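Local atomic coordinates of 6-phosphogluconate dehydrogenase, NAD-binding (Mycolicibacterium smegmatis MC2 155, PDB entry 6SMT), a protein that probably works as an NADPH-dependent oxidoreductase, an imine reductase of S-selectivity that uses the bound cofactor to reduce imines to amines. Residues R41-S44 / L49-R52; A32-T37 / R153-T158; V75-V80 / R108-L113. All coordinates share one frame; numbering follows the deposited sequence.

Contact 1. Residues R41-S44 / L49-R52; sequences RTES and LRDR. With NDP (NADPH dihydro-nicotinamide-adenine-dinucleotide phosphate), chain L.
The carboxylate of Glu43 and the guanidinium of Arg50 are turned only 11° from coplanar, and Glu43 OE1 sits at the edge of the arginine, slightly tilted from its plane. The flat end of Arg41 faces the cofactor instead: one face lies over the adenine, with NDP C5A 3.3 Å above the guanidinium plane and offset toward the rim, while the 2'-phosphate P2B occupies its edge.

Glu43 and Arg50 form a salt bridge, Arg50 NH1 donating to Glu43 OE1 at 2.9 Å from the syn side but tilted out of the carboxylate plane. Although Glu43 does not set out toward Arg50, a bend at chi2 (-81°) brings its carboxylate round. Arg50 has further partners: NH1 also bonds Ser56 OG, and NH2 bonds Gln47 OE1, which would fix the rotation of the guanidinium.

Arg41 grips the phosphate from two points. Its NE reaches NDP O1X at 2.9 Å in an almost straight bond (176°), and NH2 reaches NDP O2X at 2.9 Å. Thr42 OG1 donates to the same O1X at 2.6 Å. This phosphate distinguishes NADPH from NADH.

The loop 41-44 leaves strand 35-39 and leads into helix 47-51, so the salt bridge ties that loop to the helix at the surface, while Leu49 on the helix's inner side packs against helix 20-31.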
loop_
_atom_site.group_PDB
_atom_site.type_symbol
_atom_site.label_atom_id
_atom_site.label_comp_id
_atom_site.label_asym_id
_atom_site.label_seq_id
_atom_site.Cartn_x
_atom_site.Cartn_y
_atom_site.Cartn_z
ATOM N N ARG B 41 -4.535 33.613 0.602
ATOM C CA ARG B 41 -5.712 34.197 -0.088
ATOM C C ARG B 41 -6.739 34.576 0.981
ATOM O O ARG B 41 -7.324 35.722 0.907
ATOM C CB ARG B 41 -6.255 33.180 -1.092
ATOM C CG ARG B 41 -7.610 33.601 -1.670
ATOM C CD ARG B 41 -8.089 32.573 -2.634
ATOM N NE ARG B 41 -8.293 31.284 -2.095
ATOM C CZ ARG B 41 -8.761 30.278 -2.790
ATOM N NH1 ARG B 41 -9.054 30.417 -4.063
ATOM N NH2 ARG B 41 -8.931 29.126 -2.205
ATOM N N THR B 42 -7.059 33.687 1.887
ATOM C CA THR B 42 -7.928 33.905 3.079
ATOM C C THR B 42 -7.098 34.393 4.249
ATOM O O THR B 42 -6.441 33.626 4.932
ATOM C CB THR B 42 -8.713 32.647 3.424
ATOM O OG1 THR B 42 -9.379 32.238 2.249
ATOM C CG2 THR B 42 -9.710 32.882 4.554
ATOM N N GLU B 43 -7.111 35.711 4.502
ATOM C CA GLU B 43 -6.135 36.382 5.393
ATOM C C GLU B 43 -6.278 35.935 6.861
ATOM O O GLU B 43 -5.224 35.873 7.523
ATOM C CB GLU B 43 -6.251 37.914 5.230
ATOM C CG GLU B 43 -5.162 38.715 5.912
ATOM C CD GLU B 43 -5.327 38.944 7.405
ATOM O OE1 GLU B 43 -4.317 39.317 8.065
ATOM O OE2 GLU B 43 -6.464 38.755 7.915
ATOM N N SER B 44 -7.458 35.572 7.339
ATOM C CA SER B 44 -7.745 35.142 8.728
ATOM C C SER B 44 -6.890 33.949 9.181
ATOM O O SER B 44 -6.545 33.819 10.394
ATOM C CB SER B 44 -9.205 34.829 8.876
ATOM O OG SER B 44 -9.597 33.668 8.160
ATOM N N LEU B 49 -0.314 32.098 13.315
ATOM C CA LEU B 49 1.126 32.198 13.052
ATOM C C LEU B 49 1.694 33.551 13.489
ATOM O O LEU B 49 2.859 33.576 13.894
ATOM C CB LEU B 49 1.370 31.968 11.552
ATOM C CG LEU B 49 1.046 30.516 11.171
ATOM C CD1 LEU B 49 1.010 30.333 9.662
ATOM C CD2 LEU B 49 2.070 29.568 11.742
ATOM N N ARG B 50 0.926 34.610 13.357
ATOM C CA ARG B 50 1.396 35.939 13.879
ATOM C C ARG B 50 1.652 35.843 15.383
ATOM O O ARG B 50 2.686 36.314 15.861
ATOM C CB ARG B 50 0.368 37.044 13.584
ATOM C CG ARG B 50 0.368 37.494 12.131
ATOM C CD ARG B 50 -0.076 38.962 11.914
ATOM N NE ARG B 50 -1.478 38.941 12.263
ATOM C CZ ARG B 50 -2.498 38.775 11.419
ATOM N NH1 ARG B 50 -2.336 38.723 10.106
ATOM N NH2 ARG B 50 -3.720 38.727 11.918
ATOM N N ASP B 51 0.795 35.152 16.114
ATOM C CA ASP B 51 1.011 34.927 17.558
ATOM C C ASP B 51 2.279 34.150 17.861
ATOM O O ASP B 51 2.888 34.359 18.930
ATOM C CB ASP B 51 -0.172 34.236 18.164
ATOM C CG ASP B 51 -1.483 35.036 18.107
ATOM O OD1 ASP B 51 -1.498 36.316 17.766
ATOM O OD2 ASP B 51 -2.481 34.356 18.386
ATOM N N ARG B 52 2.693 33.274 16.947
ATOM C CA ARG B 52 3.920 32.466 17.106
ATOM C C ARG B 52 5.151 33.256 16.646
ATOM O O ARG B 52 6.221 32.684 16.744
ATOM C CB ARG B 52 3.784 31.134 16.346
ATOM C CG ARG B 52 2.626 30.295 16.864
ATOM C CD ARG B 52 2.453 28.916 16.224
ATOM N NE ARG B 52 3.593 28.047 16.501
ATOM C CZ ARG B 52 3.631 27.102 17.446
ATOM N NH1 ARG B 52 2.593 26.930 18.238
ATOM N NH2 ARG B 52 4.722 26.365 17.589
HETATM P PA NDP L . -4.562 22.198 -0.116
HETATM O O1A NDP L . -3.902 21.318 -1.137
HETATM O O2A NDP L . -5.960 21.911 0.334
HETATM O O5B NDP L . -4.439 23.702 -0.603
HETATM C C5B NDP L . -5.027 24.709 0.241
HETATM C C4B NDP L . -4.251 25.989 0.063
HETATM O O4B NDP L . -4.292 26.432 -1.323
HETATM C C3B NDP L . -4.862 27.146 0.878
HETATM O O3B NDP L . -3.859 28.052 1.298
HETATM C C2B NDP L . -5.766 27.783 -0.155
HETATM O O2B NDP L . -6.136 29.146 0.035
HETATM C C1B NDP L . -4.819 27.746 -1.338
HETATM N N9A NDP L . -5.455 27.974 -2.630
HETATM C C8A NDP L . -6.329 27.156 -3.307
HETATM N N7A NDP L . -6.699 27.655 -4.463
HETATM C C5A NDP L . -6.050 28.875 -4.557
HETATM C C6A NDP L . -6.057 29.920 -5.517
HETATM N N6A NDP L . -6.692 29.853 -6.684
HETATM N N1A NDP L . -5.302 31.007 -5.251
HETATM C C2A NDP L . -4.610 31.077 -4.110
HETATM N N3A NDP L . -4.549 30.173 -3.127
HETATM C C4A NDP L . -5.307 29.105 -3.403
HETATM O O3 NDP L . -3.719 22.315 1.242
HETATM P PN NDP L . -2.564 21.585 1.993
HETATM O O1N NDP L . -1.993 22.542 2.942
HETATM O O2N NDP L . -3.073 20.295 2.529
HETATM O O5D NDP L . -1.500 21.176 0.859
HETATM C C5D NDP L . -0.762 22.172 0.161
HETATM C C4D NDP L . 0.088 21.445 -0.852
HETATM O O4D NDP L . 1.015 20.601 -0.123
HETATM C C3D NDP L . -0.658 20.541 -1.844
HETATM O O3D NDP L . -0.148 20.639 -3.168
HETATM C C2D NDP L . -0.402 19.154 -1.284
HETATM O O2D NDP L . -0.444 18.090 -2.231
HETATM C C1D NDP L . 0.958 19.271 -0.646
HETATM N N1N NDP L . 1.179 18.338 0.475
HETATM C C2N NDP L . 0.301 18.294 1.525
HETATM C C3N NDP L . 0.432 17.389 2.524
HETATM C C7N NDP L . -0.509 17.315 3.659
HETATM O O7N NDP L . -0.297 16.398 4.485
HETATM N N7N NDP L . -1.495 18.182 3.818
HETATM C C4N NDP L . 1.501 16.412 2.487
HETATM C C5N NDP L . 2.439 16.541 1.391
HETATM C C6N NDP L . 2.299 17.470 0.471
HETATM P P2B NDP L . -7.379 29.434 1.044
HETATM O O1X NDP L . -7.722 30.924 0.745
HETATM O O2X NDP L . -8.515 28.513 0.607
HETATM O O3X NDP L . -6.986 29.171 2.442
#

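Contact 2. Residues A32-T37 / R153-T158; sequences AGHTVT and RGVLDT
Residues 32-34 form the turn between helix 20-31 and strand 35-39 and pass the end of helix 146-156, with CA atoms 6.5 Å apart for Ala32 and Thr158 and 8.1 Å apart for His34 and Val155. The methyl CB of Ala32 rests on Thr158 CG2 at 3.6 Å, and the same CG2 approaches His34 NE2 obliquely at 3.4 Å. These are van der Waals contacts; no hydrogen bond crosses between the segments. Ala32 CB also lies 3.7 Å above the plane of the His34 imidazole, toward its rim. Val155 CG2 is on the opposite face, 4.2 Å from the ring plane.

Between Ala32 and His34, Gly33 has positive phi and closes helix 20-31 with a Schellman motif; the chain then turns into the strand after the first helix of the Rossmann-type domain. Helix 146-156 precedes edge strand 161-164 of the same domain.

Thr158 is held within its own segment. With chi1 at 68°, its OG1 lies between the backbone N and the carbonyl carbon and donates to Val155 O at 2.9 Å, while Thr158 N bonds to that oxygen as well. Leu29 touches both His34 and Thr158, and Pro11 packs against His34 and Val155.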
loop_
_atom_site.group_PDB
_atom_site.type_symbol
_atom_site.label_atom_id
_atom_site.label_comp_id
_atom_site.label_asym_id
_atom_site.label_seq_id
_atom_site.Cartn_x
_atom_site.Cartn_y
_atom_site.Cartn_z
ATOM N N ALA B 32 12.615 27.294 14.190
ATOM C CA ALA B 32 14.063 27.277 13.828
ATOM C C ALA B 32 14.681 28.661 14.069
ATOM O O ALA B 32 15.901 28.830 13.786
ATOM C CB ALA B 32 14.300 26.829 12.410
ATOM N N GLY B 33 13.849 29.654 14.334
ATOM C CA GLY B 33 14.362 31.053 14.511
ATOM C C GLY B 33 14.428 31.909 13.287
ATOM O O GLY B 33 15.092 32.993 13.233
ATOM N N HIS B 34 13.833 31.484 12.178
ATOM C CA HIS B 34 13.851 32.299 10.981
ATOM C C HIS B 34 12.866 33.449 11.104
ATOM O O HIS B 34 11.920 33.394 11.885
ATOM C CB HIS B 34 13.521 31.426 9.731
ATOM C CG HIS B 34 14.445 30.265 9.578
ATOM N ND1 HIS B 34 15.759 30.236 9.972
ATOM C CD2 HIS B 34 14.191 29.019 9.112
ATOM C CE1 HIS B 34 16.283 29.044 9.645
ATOM N NE2 HIS B 34 15.338 28.304 9.175
ATOM N N THR B 35 13.074 34.435 10.248
ATOM C CA THR B 35 12.183 35.569 10.095
ATOM C C THR B 35 11.183 35.197 9.019
ATOM O O THR B 35 11.567 35.222 7.831
ATOM C CB THR B 35 12.904 36.883 9.788
ATOM O OG1 THR B 35 13.801 37.098 10.881
ATOM C CG2 THR B 35 11.954 38.019 9.597
ATOM N N VAL B 36 9.970 34.876 9.451
ATOM C CA VAL B 36 8.945 34.278 8.582
ATOM C C VAL B 36 7.898 35.297 8.294
ATOM O O VAL B 36 7.307 35.823 9.255
ATOM C CB VAL B 36 8.394 32.976 9.168
ATOM C CG1 VAL B 36 7.400 32.360 8.234
ATOM C CG2 VAL B 36 9.543 32.000 9.479
ATOM N N THR B 37 7.611 35.498 7.011
ATOM C CA THR B 37 6.449 36.280 6.573
ATOM C C THR B 37 5.461 35.316 5.969
ATOM O O THR B 37 5.857 34.490 5.135
ATOM C CB THR B 37 6.878 37.376 5.595
ATOM O OG1 THR B 37 7.804 38.262 6.245
ATOM C CG2 THR B 37 5.739 38.165 4.996
ATOM N N ARG B 153 19.832 25.307 1.207
ATOM C CA ARG B 153 19.740 23.994 1.907
ATOM C C ARG B 153 19.792 24.250 3.397
ATOM O O ARG B 153 19.112 23.512 4.090
ATOM C CB ARG B 153 20.949 23.126 1.472
ATOM C CG ARG B 153 20.937 21.723 2.047
ATOM C CD ARG B 153 22.227 20.967 1.809
ATOM N NE ARG B 153 21.906 19.575 1.504
ATOM C CZ ARG B 153 21.275 18.744 2.333
ATOM N NH1 ARG B 153 20.961 19.120 3.551
ATOM N NH2 ARG B 153 20.972 17.510 1.950
ATOM N N GLY B 154 20.507 25.252 3.886
ATOM C CA GLY B 154 20.642 25.501 5.336
ATOM C C GLY B 154 19.324 25.938 5.961
ATOM O O GLY B 154 18.974 25.459 7.046
ATOM N N VAL B 155 18.556 26.778 5.311
ATOM C CA VAL B 155 17.167 27.103 5.731
ATOM C C VAL B 155 16.312 25.858 5.550
ATOM O O VAL B 155 15.529 25.474 6.430
ATOM C CB VAL B 155 16.654 28.318 4.972
ATOM C CG1 VAL B 155 15.153 28.454 5.037
ATOM C CG2 VAL B 155 17.389 29.528 5.508
ATOM N N LEU B 156 16.383 25.225 4.385
ATOM C CA LEU B 156 15.415 24.148 4.061
ATOM C C LEU B 156 15.636 22.978 5.034
ATOM O O LEU B 156 14.709 22.202 5.244
ATOM C CB LEU B 156 15.630 23.741 2.601
ATOM C CG LEU B 156 15.182 24.763 1.536
ATOM C CD1 LEU B 156 15.665 24.403 0.178
ATOM C CD2 LEU B 156 13.701 25.016 1.536
ATOM N N ASP B 157 16.868 22.712 5.457
ATOM C CA ASP B 157 17.148 21.527 6.308
ATOM C C ASP B 157 16.360 21.554 7.609
ATOM O O ASP B 157 16.169 20.475 8.153
ATOM C CB ASP B 157 18.616 21.523 6.734
ATOM C CG ASP B 157 19.581 20.866 5.774
ATOM O OD1 ASP B 157 19.136 19.959 5.018
ATOM O OD2 ASP B 157 20.770 21.288 5.758
ATOM N N THR B 158 15.816 22.717 8.016
ATOM C CA THR B 158 14.987 22.775 9.219
ATOM C C THR B 158 13.631 22.095 8.949
ATOM O O THR B 158 12.959 21.759 9.912
ATOM C CB THR B 158 14.771 24.220 9.701
ATOM O OG1 THR B 158 13.981 24.969 8.801
ATOM C CG2 THR B 158 16.047 25.010 9.807
#

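Contact 3. Residues V75-V80 / R108-L113; sequences VDHDAV and RRTAKL. With NDP (NADPH dihydro-nicotinamide-adenine-dinucleotide phosphate), chain L.
Helices 77-87 and 104-116 of the Rossmann-type NADPH-binding domain meet here through His77 and Thr110, beside the loop that carries the cofactor-binding Val75. His77 is in the first turn of its helix, where Asp76 is the N-cap: Asp76 OD1 accepts from Ala79 N at 3.0 Å, closing the first turn.

The interhelical link is polar but buried. His77 ND1 donates to Thr110 OG1 over 2.7 Å, with an N-H...O angle of 163°, and the hydroxyl lies only 7° out of the imidazole plane, at its edge. The two side chains cross at about a right angle. While accepting from His77, this buried hydroxyl is also within hydrogen-bonding distance of two further oxygens, Asp81 OD1 and the backbone O of Arg106. The threonine's chi1 of -62° puts OG1 beside its own backbone N and turns CG2 the other way, toward Val80, whose CG1 it meets at 3.8 Å. Within its helix, Val80 places CG2 over the centre of the His77 ring, 4.1 Å above its plane, so one residue packs on both the ring and the partner helix. Tyr121 of strand 120-126 also touches both His77 and Thr110.

On the other side of the helix start the chain meets the cofactor. Val75 N makes a weak bond to NDP O4B, and Val75 CG1 comes within 3.6 Å of NDP C8A. The methyl of Ala79 packs on the adenine at 3.5 Å, from CB to NDP C5A.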
loop_
_atom_site.group_PDB
_atom_site.type_symbol
_atom_site.label_atom_id
_atom_site.label_comp_id
_atom_site.label_asym_id
_atom_site.label_seq_id
_atom_site.Cartn_x
_atom_site.Cartn_y
_atom_site.Cartn_z
ATOM N N VAL B 75 -2.842 24.324 -3.455
ATOM C CA VAL B 75 -3.436 23.054 -3.954
ATOM C C VAL B 75 -2.773 22.608 -5.242
ATOM O O VAL B 75 -2.492 21.422 -5.340
ATOM C CB VAL B 75 -4.951 23.178 -4.098
ATOM C CG1 VAL B 75 -5.344 24.201 -5.144
ATOM C CG2 VAL B 75 -5.534 21.791 -4.435
ATOM N N ASP B 76 -2.488 23.476 -6.208
ATOM C CA ASP B 76 -1.932 23.063 -7.489
ATOM C C ASP B 76 -1.211 24.218 -8.160
ATOM O O ASP B 76 -1.135 25.324 -7.585
ATOM C CB ASP B 76 -3.025 22.482 -8.391
ATOM C CG ASP B 76 -4.112 23.500 -8.817
ATOM O OD1 ASP B 76 -3.990 24.685 -8.619
ATOM O OD2 ASP B 76 -5.247 23.046 -9.321
ATOM N N HIS B 77 -0.647 24.001 -9.364
ATOM C CA HIS B 77 0.106 25.034 -10.086
ATOM C C HIS B 77 -0.839 26.050 -10.739
ATOM O O HIS B 77 -0.326 27.112 -10.978
ATOM C CB HIS B 77 1.187 24.466 -10.984
ATOM C CG HIS B 77 2.417 24.148 -10.204
ATOM N ND1 HIS B 77 3.626 24.806 -10.447
ATOM C CD2 HIS B 77 2.624 23.376 -9.080
ATOM C CE1 HIS B 77 4.555 24.396 -9.566
ATOM N NE2 HIS B 77 3.964 23.500 -8.713
ATOM N N ASP B 78 -2.121 25.767 -10.927
ATOM C CA ASP B 78 -2.994 26.897 -11.359
ATOM C C ASP B 78 -3.024 27.948 -10.233
ATOM O O ASP B 78 -2.871 29.172 -10.508
ATOM C CB ASP B 78 -4.397 26.454 -11.719
ATOM C CG ASP B 78 -4.454 25.753 -13.080
ATOM O OD1 ASP B 78 -3.615 25.994 -13.928
ATOM O OD2 ASP B 78 -5.432 25.107 -13.270
ATOM N N ALA B 79 -3.065 27.516 -8.972
ATOM C CA ALA B 79 -3.013 28.449 -7.831
ATOM C C ALA B 79 -1.646 29.043 -7.734
ATOM O O ALA B 79 -1.516 30.266 -7.519
ATOM C CB ALA B 79 -3.412 27.730 -6.600
ATOM N N VAL B 80 -0.547 28.266 -7.811
ATOM C CA VAL B 80 0.804 28.855 -7.773
ATOM C C VAL B 80 0.935 29.981 -8.798
ATOM O O VAL B 80 1.445 31.026 -8.439
ATOM C CB VAL B 80 1.892 27.788 -8.033
ATOM C CG1 VAL B 80 3.282 28.379 -8.162
ATOM C CG2 VAL B 80 1.887 26.759 -6.918
ATOM N N ARG B 108 7.881 22.881 -14.755
ATOM C CA ARG B 108 8.738 23.572 -15.773
ATOM C C ARG B 108 8.090 24.881 -16.204
ATOM O O ARG B 108 8.791 25.861 -16.375
ATOM C CB ARG B 108 8.944 22.622 -16.950
ATOM C CG ARG B 108 9.745 21.354 -16.669
ATOM C CD ARG B 108 9.756 20.356 -17.863
ATOM N NE ARG B 108 10.340 19.097 -17.476
ATOM C CZ ARG B 108 9.752 17.983 -17.450
ATOM N NH1 ARG B 108 8.552 17.813 -18.036
ATOM N NH2 ARG B 108 10.441 16.957 -16.989
ATOM N N ARG B 109 6.789 24.923 -16.325
ATOM C CA ARG B 109 6.086 26.155 -16.712
ATOM C C ARG B 109 6.289 27.186 -15.645
ATOM O O ARG B 109 6.564 28.373 -15.950
ATOM C CB ARG B 109 4.606 25.862 -16.905
ATOM C CG ARG B 109 3.832 27.037 -17.493
ATOM C CD ARG B 109 2.343 26.918 -17.379
ATOM N NE ARG B 109 1.797 25.796 -18.070
ATOM C CZ ARG B 109 0.493 25.612 -18.186
ATOM N NH1 ARG B 109 -0.364 26.483 -17.661
ATOM N NH2 ARG B 109 0.029 24.550 -18.814
ATOM N N THR B 110 6.083 26.811 -14.396
ATOM C CA THR B 110 6.253 27.767 -13.301
ATOM C C THR B 110 7.719 28.245 -13.228
ATOM O O THR B 110 7.957 29.427 -12.970
ATOM C CB THR B 110 5.783 27.116 -11.968
ATOM O OG1 THR B 110 4.382 26.809 -12.084
ATOM C CG2 THR B 110 6.009 28.035 -10.804
ATOM N N ALA B 111 8.705 27.380 -13.462
ATOM C CA ALA B 111 10.112 27.782 -13.484
ATOM C C ALA B 111 10.323 28.917 -14.486
ATOM O O ALA B 111 10.969 29.896 -14.157
ATOM C CB ALA B 111 10.958 26.595 -13.813
ATOM N N LYS B 112 9.675 28.793 -15.644
ATOM C CA LYS B 112 9.873 29.818 -16.671
ATOM C C LYS B 112 9.117 31.076 -16.286
ATOM O O LYS B 112 9.677 32.209 -16.537
ATOM C CB LYS B 112 9.442 29.314 -18.037
ATOM C CG LYS B 112 10.386 28.275 -18.636
ATOM C CD LYS B 112 10.091 27.884 -20.054
ATOM C CE LYS B 112 10.969 26.760 -20.575
ATOM N NZ LYS B 112 10.493 25.435 -20.083
ATOM N N LEU B 113 7.958 31.001 -15.680
ATOM C CA LEU B 113 7.261 32.215 -15.186
ATOM C C LEU B 113 8.121 32.976 -14.202
ATOM O O LEU B 113 8.236 34.218 -14.260
ATOM C CB LEU B 113 5.905 31.888 -14.570
ATOM C CG LEU B 113 4.881 31.306 -15.539
ATOM C CD1 LEU B 113 3.576 30.961 -14.837
ATOM C CD2 LEU B 113 4.636 32.285 -16.697
HETATM P PA NDP L . -4.562 22.198 -0.116
HETATM O O1A NDP L . -3.902 21.318 -1.137
HETATM O O2A NDP L . -5.960 21.911 0.334
HETATM O O5B NDP L . -4.439 23.702 -0.603
HETATM C C5B NDP L . -5.027 24.709 0.241
HETATM C C4B NDP L . -4.251 25.989 0.063
HETATM O O4B NDP L . -4.292 26.432 -1.323
HETATM C C3B NDP L . -4.862 27.146 0.878
HETATM O O3B NDP L . -3.859 28.052 1.298
HETATM C C2B NDP L . -5.766 27.783 -0.155
HETATM O O2B NDP L . -6.136 29.146 0.035
HETATM C C1B NDP L . -4.819 27.746 -1.338
HETATM N N9A NDP L . -5.455 27.974 -2.630
HETATM C C8A NDP L . -6.329 27.156 -3.307
HETATM N N7A NDP L . -6.699 27.655 -4.463
HETATM C C5A NDP L . -6.050 28.875 -4.557
HETATM C C6A NDP L . -6.057 29.920 -5.517
HETATM N N6A NDP L . -6.692 29.853 -6.684
HETATM N N1A NDP L . -5.302 31.007 -5.251
HETATM C C2A NDP L . -4.610 31.077 -4.110
HETATM N N3A NDP L . -4.549 30.173 -3.127
HETATM C C4A NDP L . -5.307 29.105 -3.403
HETATM O O3 NDP L . -3.719 22.315 1.242
HETATM P PN NDP L . -2.564 21.585 1.993
HETATM O O1N NDP L . -1.993 22.542 2.942
HETATM O O2N NDP L . -3.073 20.295 2.529
HETATM O O5D NDP L . -1.500 21.176 0.859
HETATM C C5D NDP L . -0.762 22.172 0.161
HETATM C C4D NDP L . 0.088 21.445 -0.852
HETATM O O4D NDP L . 1.015 20.601 -0.123
HETATM C C3D NDP L . -0.658 20.541 -1.844
HETATM O O3D NDP L . -0.148 20.639 -3.168
HETATM C C2D NDP L . -0.402 19.154 -1.284
HETATM O O2D NDP L . -0.444 18.090 -2.231
HETATM C C1D NDP L . 0.958 19.271 -0.646
HETATM N N1N NDP L . 1.179 18.338 0.475
HETATM C C2N NDP L . 0.301 18.294 1.525
HETATM C C3N NDP L . 0.432 17.389 2.524
HETATM C C7N NDP L . -0.509 17.315 3.659
HETATM O O7N NDP L . -0.297 16.398 4.485
HETATM N N7N NDP L . -1.495 18.182 3.818
HETATM C C4N NDP L . 1.501 16.412 2.487
HETATM C C5N NDP L . 2.439 16.541 1.391
HETATM C C6N NDP L . 2.299 17.470 0.471
HETATM P P2B NDP L . -7.379 29.434 1.044
HETATM O O1X NDP L . -7.722 30.924 0.745
HETATM O O2X NDP L . -8.515 28.513 0.607
HETATM O O3X NDP L . -6.986 29.171 2.442
#

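In the fold
All three contacts belong to the Rossmann-type domain. Contact 2 joins segments whose closest ends are 116 residues apart; contacts 1 and 3 follow in series within that span. Contact 1 begins just after strand 35-39, on which a segment of contact 2 lies, their centres about 18 Å apart, whereas contact 3 lies about 23 Å from each, centre to centre. Contacts 1 and 3 do not touch, with nearest atoms about 7 Å apart, yet both reach the same NADPH: Arg41 and Ala79 approach the adenine from opposite faces. Contact 2 lies away from the cofactor. Ser238 and Ser243 of the second subunit add hydrogen bonds to the NADPH, so the site is shared across the dimer.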